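Local coordinates for intron-associated endonuclease 1 (Enterobacteria phage T4, PDB 1MK0), which cleaves DNA as a phage intron-encoded homing endonuclease, probably through its GIY-YIG catalytic domain, at residues 43-48 and 54-59. The protein carries 1 engineered substitution. Sequence-based numbering, arbitrary orientation.
Sequences IKLQRS and NVFECS
The Phe56 ring reaches Leu45 and Ser48 with its far end, both of them meeting it obliquely around CE2 and CZ. Val55 CG2, from the adjacent residue, lies over one face, 4.1 Å above the ring plane and offset toward the rim.

Across the contact, Leu45 CD1 comes within 3.6 Å of Phe56 CE2 and 3.7 Å of Phe56 CZ, the two side chains running past each other in opposite directions. In Leu45, chi1 (-172°) swings CG away from the backbone nitrogen, and chi2 (61°) then sets CD1 at the ring. Ser48, whose CB is directed at the strand, brings OG to 3.6 Å from Phe56 CZ. On Phe56, CG lies anti to the carbonyl carbon (chi1 -55°), which extends the ring from the strand toward the helix.

Leu45 also packs on Leu35 of helix 24-37 and on His40 and Tyr89, while Phe56 also touches Ile8 and Asn10 of strand 4-10. The Ser48 hydroxyl has a weak hydrogen bond with the Tyr89 hydroxyl. Backbone hydrogen bonds pair Val55 with Thr11, Glu57 with Lys9 and Ser59 with Gln7, tying the strand to its antiparallel neighbour.

Helix 43-52 thus packs on the strand that follows it, 56-63, an outermost strand of the three-stranded antiparallel sheet in this GIY-YIG alpha/beta domain. Chemically the junction is mainly apolar: the CE2-CZ side of the Phe56 ring, met obliquely, rests against a buried leucine methyl and a serine hydroxyl whose polarity is at least partly met by Tyr89. The direct contact is small (127 Å² buried, both sides summed) and probably rests on van der Waals packing, with the wider packing against strand 4-10, helix 24-37 and Tyr89 helping to place both segments.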
ATOM      1  N   ILE A  43       8.667  -0.893   7.747  1.00  9.57           N
ATOM      2  CA  ILE A  43       9.563   0.038   8.418  1.00 10.49           C
ATOM      3  C   ILE A  43       9.843   1.246   7.525  1.00  9.62           C
ATOM      4  O   ILE A  43      10.073   2.351   8.012  1.00  8.75           O
ATOM      5  CB  ILE A  43      10.903  -0.646   8.790  1.00 10.16           C
ATOM      6  CG1 ILE A  43      11.797   0.334   9.554  1.00 13.77           C
ATOM      7  CG2 ILE A  43      11.609  -1.130   7.530  1.00 11.82           C
ATOM      8  CD1 ILE A  43      13.091  -0.286  10.071  1.00 15.18           C
ATOM      9  N   LYS A  44       9.806   1.038   6.211  1.00  9.28           N
ATOM     10  CA  LYS A  44      10.074   2.120   5.277  1.00  8.52           C
ATOM     11  C   LYS A  44       8.951   3.144   5.283  1.00  9.60           C
ATOM     12  O   LYS A  44       9.205   4.350   5.296  1.00 11.22           O
ATOM     13  CB  LYS A  44      10.292   1.558   3.870  1.00  9.57           C
ATOM     14  CG  LYS A  44      11.437   0.554   3.818  1.00 10.98           C
ATOM     15  CD  LYS A  44      11.863   0.231   2.395  1.00 11.15           C
ATOM     16  CE  LYS A  44      10.769  -0.458   1.615  1.00 10.19           C
ATOM     17  NZ  LYS A  44      11.255  -0.868   0.264  1.00  8.56           N
ATOM     18  N   LEU A  45       7.708   2.671   5.283  1.00  9.07           N
ATOM     19  CA  LEU A  45       6.580   3.591   5.307  1.00  7.65           C
ATOM     20  C   LEU A  45       6.541   4.260   6.678  1.00  8.55           C
ATOM     21  O   LEU A  45       6.275   5.461   6.787  1.00  9.40           O
ATOM     22  CB  LEU A  45       5.270   2.847   5.041  1.00  7.13           C
ATOM     23  CG  LEU A  45       4.049   3.755   4.849  1.00  8.92           C
ATOM     24  CD1 LEU A  45       4.253   4.668   3.641  1.00 10.72           C
ATOM     25  CD2 LEU A  45       2.814   2.899   4.668  1.00  6.61           C
ATOM     26  N   GLN A  46       6.824   3.484   7.719  1.00  8.85           N
ATOM     27  CA  GLN A  46       6.831   4.013   9.079  1.00  9.67           C
ATOM     28  C   GLN A  46       7.863   5.127   9.224  1.00 10.71           C
ATOM     29  O   GLN A  46       7.589   6.156   9.840  1.00  9.42           O
ATOM     30  CB  GLN A  46       7.134   2.904  10.092  1.00  9.07           C
ATOM     31  CG  GLN A  46       6.977   3.359  11.541  1.00 11.18           C
ATOM     32  CD  GLN A  46       5.527   3.627  11.919  1.00 10.39           C
ATOM     33  OE1 GLN A  46       4.723   2.701  12.033  1.00 10.61           O
ATOM     34  NE2 GLN A  46       5.186   4.899  12.107  1.00 10.22           N
ATOM     35  N   ARG A  47       9.050   4.922   8.661  1.00 10.87           N
ATOM     36  CA  ARG A  47      10.106   5.925   8.734  1.00 11.61           C
ATOM     37  C   ARG A  47       9.700   7.213   8.038  1.00 11.98           C
ATOM     38  O   ARG A  47       9.914   8.310   8.559  1.00 12.05           O
ATOM     39  CB  ARG A  47      11.394   5.391   8.104  1.00 14.10           C
ATOM     40  CG  ARG A  47      12.144   4.415   8.984  1.00 15.62           C
ATOM     41  CD  ARG A  47      13.342   3.858   8.248  1.00 16.74           C
ATOM     42  NE  ARG A  47      14.213   3.086   9.123  1.00 19.21           N
ATOM     43  CZ  ARG A  47      15.261   2.391   8.695  1.00 19.45           C
ATOM     44  NH1 ARG A  47      15.558   2.373   7.404  1.00 18.65           N
ATOM     45  NH2 ARG A  47      16.015   1.722   9.559  1.00 19.44           N
ATOM     46  N   SER A  48       9.114   7.077   6.854  1.00 10.92           N
ATOM     47  CA  SER A  48       8.689   8.242   6.095  1.00  9.86           C
ATOM     48  C   SER A  48       7.604   8.988   6.858  1.00 10.01           C
ATOM     49  O   SER A  48       7.630  10.217   6.954  1.00 11.20           O
ATOM     50  CB  SER A  48       8.156   7.815   4.727  1.00 11.14           C
ATOM     51  OG  SER A  48       7.777   8.947   3.962  1.00 11.42           O
ATOM     52  N   ASN A  54       1.182  12.396   7.525  1.00 10.42           N
ATOM     53  CA  ASN A  54       0.429  12.019   6.332  1.00 10.78           C
ATOM     54  C   ASN A  54       0.512  12.966   5.142  1.00 10.04           C
ATOM     55  O   ASN A  54      -0.359  13.817   4.947  1.00 11.21           O
ATOM     56  CB  ASN A  54      -1.038  11.785   6.691  1.00 10.89           C
ATOM     57  CG  ASN A  54      -1.823  11.149   5.552  1.00 11.67           C
ATOM     58  OD1 ASN A  54      -3.006  10.834   5.701  1.00 17.47           O
ATOM     59  ND2 ASN A  54      -1.170  10.960   4.413  1.00  9.04           N
ATOM     60  N   VAL A  55       1.562  12.802   4.345  1.00 11.10           N
ATOM     61  CA  VAL A  55       1.763  13.597   3.140  1.00 11.20           C
ATOM     62  C   VAL A  55       1.480  12.678   1.953  1.00 11.54           C
ATOM     63  O   VAL A  55       1.977  12.898   0.852  1.00 12.41           O
ATOM     64  CB  VAL A  55       3.220  14.115   3.038  1.00 11.59           C
ATOM     65  CG1 VAL A  55       3.475  15.150   4.120  1.00 11.37           C
ATOM     66  CG2 VAL A  55       4.204  12.958   3.175  1.00 12.43           C
ATOM     67  N   PHE A  56       0.667  11.651   2.191  1.00 10.72           N
ATOM     68  CA  PHE A  56       0.351  10.675   1.155  1.00 10.85           C
ATOM     69  C   PHE A  56      -0.990  10.845   0.456  1.00 10.98           C
ATOM     70  O   PHE A  56      -1.909  11.480   0.976  1.00 12.00           O
ATOM     71  CB  PHE A  56       0.415   9.258   1.738  1.00 10.57           C
ATOM     72  CG  PHE A  56       1.722   8.935   2.398  1.00 10.56           C
ATOM     73  CD1 PHE A  56       1.972   9.333   3.707  1.00 10.43           C
ATOM     74  CD2 PHE A  56       2.721   8.267   1.698  1.00 11.38           C
ATOM     75  CE1 PHE A  56       3.202   9.073   4.310  1.00 10.98           C
ATOM     76  CE2 PHE A  56       3.954   8.004   2.294  1.00 11.59           C
ATOM     77  CZ  PHE A  56       4.194   8.409   3.601  1.00 10.90           C
ATOM     78  N   GLU A  57      -1.071  10.254  -0.734  1.00 11.67           N
ATOM     79  CA  GLU A  57      -2.272  10.250  -1.559  1.00 13.25           C
ATOM     80  C   GLU A  57      -2.588   8.798  -1.890  1.00 12.75           C
ATOM     81  O   GLU A  57      -1.733   8.077  -2.405  1.00 13.47           O
ATOM     82  CB  GLU A  57      -2.047  11.008  -2.866  1.00 16.09           C
ATOM     83  CG  GLU A  57      -2.287  12.498  -2.798  1.00 23.68           C
ATOM     84  CD  GLU A  57      -2.236  13.144  -4.171  1.00 26.49           C
ATOM     85  OE1 GLU A  57      -2.987  12.698  -5.066  1.00 30.29           O
ATOM     86  OE2 GLU A  57      -1.450  14.096  -4.357  1.00 30.12           O
ATOM     87  N   CYS A  58      -3.811   8.376  -1.593  1.00 13.22           N
ATOM     88  CA  CYS A  58      -4.232   7.008  -1.868  1.00 12.86           C
ATOM     89  C   CYS A  58      -5.079   6.963  -3.133  1.00 12.82           C
ATOM     90  O   CYS A  58      -5.983   7.778  -3.310  1.00 14.45           O
ATOM     91  CB  CYS A  58      -5.052   6.459  -0.697  1.00 12.23           C
ATOM     92  SG  CYS A  58      -4.178   6.381   0.885  1.00 15.12           S
ATOM     93  N   SER A  59      -4.783   6.015  -4.015  1.00 12.29           N
ATOM     94  CA  SER A  59      -5.552   5.867  -5.245  1.00 12.14           C
ATOM     95  C   SER A  59      -5.691   4.394  -5.604  1.00 12.35           C
ATOM     96  O   SER A  59      -4.882   3.564  -5.196  1.00 10.63           O
ATOM     97  CB  SER A  59      -4.893   6.635  -6.397  1.00 13.83           C
ATOM     98  OG  SER A  59      -3.573   6.194  -6.639  1.00 16.80           O
TER